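Local coordinates for soluble KIT ligand (Mus musculus, PDB 2O27), which binds and activates the receptor tyrosine kinase KIT as a non-covalent homodimer, bringing two receptors together to promote cell survival, proliferation and blood formation, at residues Y71-I74 and D75-K79; G78-V81 and D82-L86; T14-V17 and A18-N22. All coordinates share one frame; numbering follows the deposited sequence.

Contact 1 (Y71-I74 and D75-K79)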
# COMPACT_ATOMS: atom_id res chain seq x y z
N TYR A 71 7.81 0.16 -7.19
CA TYR A 71 7.90 -0.75 -8.33
C TYR A 71 9.34 -1.19 -8.55
O TYR A 71 9.61 -2.38 -8.66
CB TYR A 71 7.36 -0.10 -9.63
CG TYR A 71 7.36 -1.03 -10.82
CD1 TYR A 71 6.22 -1.75 -11.17
CD2 TYR A 71 8.52 -1.24 -11.58
CE1 TYR A 71 6.23 -2.67 -12.23
CE2 TYR A 71 8.53 -2.16 -12.65
CZ TYR A 71 7.37 -2.86 -12.96
OH TYR A 71 7.34 -3.75 -14.00
N SER A 72 10.26 -0.23 -8.62
CA SER A 72 11.67 -0.53 -8.86
C SER A 72 12.32 -1.42 -7.79
O SER A 72 12.99 -2.40 -8.13
CB SER A 72 12.47 0.77 -8.99
OG SER A 72 12.24 1.64 -7.89
N ILE A 73 12.14 -1.07 -6.52
CA ILE A 73 12.71 -1.85 -5.42
C ILE A 73 12.16 -3.29 -5.45
O ILE A 73 12.91 -4.26 -5.38
CB ILE A 73 12.36 -1.23 -4.04
CG1 ILE A 73 12.77 0.25 -3.98
CG2 ILE A 73 13.08 -1.99 -2.94
CD1 ILE A 73 12.20 0.99 -2.74
N ILE A 74 10.85 -3.43 -5.54
CA ILE A 74 10.23 -4.74 -5.57
C ILE A 74 10.73 -5.55 -6.77
O ILE A 74 11.01 -6.76 -6.67
CB ILE A 74 8.69 -4.61 -5.67
CG1 ILE A 74 8.13 -4.04 -4.37
CG2 ILE A 74 8.05 -5.97 -6.01
CD1 ILE A 74 6.64 -3.62 -4.45
N ASP A 75 10.82 -4.89 -7.93
CA ASP A 75 11.27 -5.56 -9.14
C ASP A 75 12.70 -6.07 -8.93
O ASP A 75 13.05 -7.16 -9.38
CB ASP A 75 11.24 -4.59 -10.34
CG ASP A 75 11.70 -5.25 -11.63
OD1 ASP A 75 12.64 -4.74 -12.24
OD2 ASP A 75 11.12 -6.28 -12.04
N LYS A 76 13.53 -5.27 -8.27
CA LYS A 76 14.91 -5.64 -8.00
C LYS A 76 14.94 -6.85 -7.06
O LYS A 76 15.70 -7.78 -7.27
CB LYS A 76 15.65 -4.47 -7.35
CG LYS A 76 17.00 -4.83 -6.73
CD LYS A 76 18.04 -5.17 -7.78
CE LYS A 76 19.35 -5.62 -7.13
NZ LYS A 76 19.86 -4.63 -6.14
N LEU A 77 14.09 -6.82 -6.03
CA LEU A 77 14.00 -7.92 -5.07
C LEU A 77 13.51 -9.19 -5.75
O LEU A 77 13.90 -10.29 -5.37
CB LEU A 77 13.06 -7.54 -3.91
CG LEU A 77 13.60 -6.49 -2.93
CD1 LEU A 77 12.59 -6.22 -1.82
CD2 LEU A 77 14.88 -7.00 -2.32
N GLY A 78 12.66 -9.04 -6.76
CA GLY A 78 12.14 -10.20 -7.46
C GLY A 78 13.22 -10.87 -8.31
O GLY A 78 13.25 -12.08 -8.45
N LYS A 79 14.10 -10.06 -8.88
CA LYS A 79 15.18 -10.62 -9.69
C LYS A 79 16.19 -11.37 -8.80
O LYS A 79 16.70 -12.42 -9.20
CB LYS A 79 15.88 -9.50 -10.47
CG LYS A 79 14.98 -8.84 -11.50
CD LYS A 79 15.76 -7.93 -12.43
CE LYS A 79 14.90 -7.46 -13.57
NZ LYS A 79 15.67 -6.62 -14.53
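The ring of Y71 meets D75 one helical turn further on. CE2 of Y71 lies 4.3 Å from CB of D75, and this methylene approaches the ring obliquely. L58 of helix 43-58 and N63 of a loop also touch the Y71 side chain. With CG anti to N (chi1 -179°), it is CB of D75, not the carboxylate, that comes nearest the ring. CB of D75 stays close to the main chain, 3.2 Å from O of Y71. Four successive i to i+4 bonds join the two segments. D75 N donates to Y71 O at 2.9 Å, and K76 N and L77 N donate in the same way to S72 O and I73 O. The last, G78 N to I74 O, spans 2.8 Å and is more bent, at 142°. This is regular alpha-helix, the first turns of helix 70-91 in the four-helix-bundle cytokine fold. Its buried side carries I73, I74 and L77. CG2 of I73 comes 4.4 Å from CD1 of L77, a loose apolar contact along one face. CG of L77 is beside its own backbone N (chi1 -71°) and lies 3.4 Å from O of I73. I74 packs on L57 and L58 of helix 43-58, while L77 reaches F114 and F117 of helix 110-124. On the partly exposed side, OG of S72 hydrogen-bonds back to O of S69.

Contact 2 (G78-V81 and D82-L86); sequences GKIV and DDLVL
V81 and V85, one turn apart, meet at a slant, with CG1 of V81 4.1 Å from CG2 of V85. That methyl of V85 also sits 3.2 Å from O of V81. It gets there because CG2 is beside the backbone N of V85, while CG1 is anti to it (chi1 171°). I80 and L84 touch more lightly, through CG2 and CD1 at 4.5 Å. The backbone adds four i to i+4 hydrogen bonds. The shortest runs from V85 N to V81 O, at 2.7 Å and nearly along the C=O axis. D82 N to G78 O is more bent, with an N-H...O angle of 141°. D83 N and L84 N bond to K79 O and I80 O. The D82 carboxylate turns a flat face to O of G78, which sits over CG at 3.2 Å; all these oxygens are acceptors, so no hydrogen bond forms. D82 and D83 lie on the exposed side of helix 70-91. V81 and L84, by contrast, are buried. V81 packs on S51 and L54 of helix 43-58 and on F117 of helix 110-124. L84 touches V47 of helix 43-58 and I121 and F124 of helix 110-124.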
# COMPACT_ATOMS: atom_id res chain seq x y z
N GLY A 78 12.66 -9.04 -6.76
CA GLY A 78 12.14 -10.20 -7.46
C GLY A 78 13.22 -10.87 -8.31
O GLY A 78 13.25 -12.08 -8.45
N LYS A 79 14.10 -10.06 -8.88
CA LYS A 79 15.18 -10.62 -9.69
C LYS A 79 16.19 -11.37 -8.80
O LYS A 79 16.70 -12.42 -9.20
CB LYS A 79 15.88 -9.50 -10.47
CG LYS A 79 14.98 -8.84 -11.50
CD LYS A 79 15.76 -7.93 -12.43
CE LYS A 79 14.90 -7.46 -13.57
NZ LYS A 79 15.67 -6.62 -14.53
N ILE A 80 16.45 -10.83 -7.61
CA ILE A 80 17.39 -11.45 -6.66
C ILE A 80 16.83 -12.83 -6.33
O ILE A 80 17.56 -13.81 -6.26
CB ILE A 80 17.49 -10.67 -5.33
CG1 ILE A 80 18.02 -9.25 -5.58
CG2 ILE A 80 18.38 -11.43 -4.34
CD1 ILE A 80 19.48 -9.17 -5.95
N VAL A 81 15.53 -12.89 -6.12
CA VAL A 81 14.88 -14.14 -5.80
C VAL A 81 14.86 -15.07 -7.00
O VAL A 81 14.95 -16.29 -6.84
CB VAL A 81 13.46 -13.88 -5.29
CG1 VAL A 81 12.75 -15.19 -4.96
CG2 VAL A 81 13.54 -13.02 -4.06
N ASP A 82 14.77 -14.52 -8.22
CA ASP A 82 14.81 -15.40 -9.39
C ASP A 82 16.15 -16.10 -9.39
O ASP A 82 16.24 -17.30 -9.67
CB ASP A 82 14.63 -14.63 -10.70
CG ASP A 82 13.20 -14.17 -10.93
OD1 ASP A 82 12.27 -14.71 -10.31
OD2 ASP A 82 13.00 -13.25 -11.76
N ASP A 83 17.21 -15.36 -9.08
CA ASP A 83 18.52 -16.01 -9.02
C ASP A 83 18.53 -17.04 -7.90
O ASP A 83 19.10 -18.11 -8.05
CB ASP A 83 19.64 -14.99 -8.80
CG ASP A 83 19.88 -14.13 -10.02
OD1 ASP A 83 19.61 -14.59 -11.15
OD2 ASP A 83 20.35 -13.00 -9.85
N LEU A 84 17.88 -16.73 -6.78
CA LEU A 84 17.84 -17.68 -5.67
C LEU A 84 17.04 -18.93 -6.03
O LEU A 84 17.41 -20.03 -5.63
CB LEU A 84 17.28 -17.04 -4.40
CG LEU A 84 18.15 -15.94 -3.78
CD1 LEU A 84 17.51 -15.42 -2.49
CD2 LEU A 84 19.54 -16.49 -3.49
N VAL A 85 15.95 -18.76 -6.78
CA VAL A 85 15.13 -19.90 -7.17
C VAL A 85 15.93 -20.79 -8.12
O VAL A 85 15.91 -22.02 -8.01
CB VAL A 85 13.82 -19.49 -7.91
CG1 VAL A 85 13.17 -20.72 -8.48
CG2 VAL A 85 12.86 -18.77 -6.97
N LEU A 86 16.62 -20.16 -9.07
CA LEU A 86 17.45 -20.88 -10.03
C LEU A 86 18.44 -21.77 -9.26
O LEU A 86 18.55 -22.99 -9.49
CB LEU A 86 18.21 -19.88 -10.90
CG LEU A 86 18.61 -20.25 -12.33
CD1 LEU A 86 19.74 -19.32 -12.78
CD2 LEU A 86 19.04 -21.71 -12.39

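Contact 3 (T14-V17 and A18-N22); sequences TKLV and ANLPN
The short helix 13-18 ends here and gives way to the loop that leads to strand 26-30, close to the partner subunit of the homodimer. L16 and L20 make the apolar side-chain contact across this helix end. CD2 of L16 reaches CG of L20 at 3.9 Å, and CD1 of L16 lies 4.1 Å from CD1 of L20. CB of L20 points toward the helix, and with CG beside the backbone N (chi1 -82°) CG lies 3.4 Å from O of L16. The helical bonding fades residue by residue. A18 N still donates to T14 O at 3.0 Å. N19 N is then shared: it bonds to L16 O at 2.9 Å, approaching from above the carbonyl plane, and only weakly to K15 O. L20 N makes a long, weak bond of 3.4 Å to V17 O. L16 packs on F114 of helix 110-124. N19 is buried at the subunit boundary, and its OD1 accepts a hydrogen bond from N of N70 of the second subunit. The chain thus passes from i to i+4 bonds to weak and i to i+3 ones, with apolar packing inside the subunit and the N19 amide engaged across the dimer.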
# COMPACT_ATOMS: atom_id res chain seq x y z
N THR A 14 13.96 -1.25 3.78
CA THR A 14 13.53 -0.32 4.81
C THR A 14 12.71 0.81 4.21
O THR A 14 11.64 1.16 4.73
CB THR A 14 14.75 0.26 5.59
OG1 THR A 14 15.41 -0.80 6.29
CG2 THR A 14 14.30 1.30 6.62
N LYS A 15 13.21 1.38 3.13
CA LYS A 15 12.52 2.47 2.45
C LYS A 15 11.18 1.93 1.90
O LYS A 15 10.15 2.60 1.98
CB LYS A 15 13.40 3.02 1.32
CG LYS A 15 13.03 4.42 0.83
CD LYS A 15 12.09 4.40 -0.38
CE LYS A 15 11.71 5.81 -0.86
NZ LYS A 15 12.88 6.65 -1.26
N LEU A 16 11.21 0.71 1.37
CA LEU A 16 10.03 0.07 0.81
C LEU A 16 8.97 -0.10 1.89
O LEU A 16 7.82 0.30 1.71
CB LEU A 16 10.38 -1.32 0.26
CG LEU A 16 9.66 -1.90 -0.95
CD1 LEU A 16 9.32 -3.34 -0.68
CD2 LEU A 16 8.42 -1.11 -1.30
N VAL A 17 9.37 -0.68 3.01
CA VAL A 17 8.43 -0.91 4.10
C VAL A 17 7.87 0.42 4.57
O VAL A 17 6.71 0.50 4.95
CB VAL A 17 9.10 -1.64 5.29
CG1 VAL A 17 8.17 -1.67 6.49
CG2 VAL A 17 9.44 -3.06 4.88
N ALA A 18 8.70 1.45 4.53
CA ALA A 18 8.31 2.80 4.96
C ALA A 18 7.36 3.48 3.98
O ALA A 18 6.62 4.40 4.35
CB ALA A 18 9.57 3.67 5.14
N ASN A 19 7.39 3.01 2.73
CA ASN A 19 6.57 3.55 1.67
C ASN A 19 5.38 2.65 1.30
O ASN A 19 4.72 2.90 0.30
CB ASN A 19 7.42 3.81 0.44
CG ASN A 19 7.14 5.15 -0.19
OD1 ASN A 19 6.80 6.10 0.50
ND2 ASN A 19 7.28 5.24 -1.49
N LEU A 20 5.16 1.60 2.09
CA LEU A 20 4.04 0.68 1.92
C LEU A 20 3.11 0.93 3.10
O LEU A 20 3.58 1.25 4.18
CB LEU A 20 4.52 -0.77 1.96
CG LEU A 20 5.08 -1.31 0.63
CD1 LEU A 20 5.54 -2.75 0.79
CD2 LEU A 20 3.97 -1.18 -0.45
N PRO A 21 1.79 0.78 2.92
CA PRO A 21 0.90 1.03 4.06
C PRO A 21 1.07 -0.00 5.18
O PRO A 21 1.15 -1.19 4.88
CB PRO A 21 -0.50 0.97 3.44
CG PRO A 21 -0.24 1.16 1.92
CD PRO A 21 1.02 0.38 1.73
N ASN A 22 1.13 0.45 6.43
CA ASN A 22 1.27 -0.46 7.60
C ASN A 22 0.18 -1.54 7.71
O ASN A 22 0.39 -2.56 8.35
CB ASN A 22 1.18 0.30 8.94
CG ASN A 22 2.21 1.38 9.07
OD1 ASN A 22 3.38 1.19 8.77
ND2 ASN A 22 1.77 2.54 9.55

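How the contacts relate
Contact 3 comes first along the chain, at the end of helix 13-18. Contacts 1 and 2 follow later, in that order, on helix 70-91. They share G78 and K79, and their centres lie 11 Å apart, so together they form one continuous run of helix. Contact 3 packs beside the start of that run, with its centre 14 Å from that of contact 1. L16 touches I73 and I74, with CD1 of L16 3.9 Å from CG1 of I74. Contact 2 is separate from contact 3, about 9 Å away at the nearest atoms. Contact 3 lies by the dimer interface; contacts 1 and 2 line up along helix 70-91, whose buried side packs on helices 43-58 and 110-124.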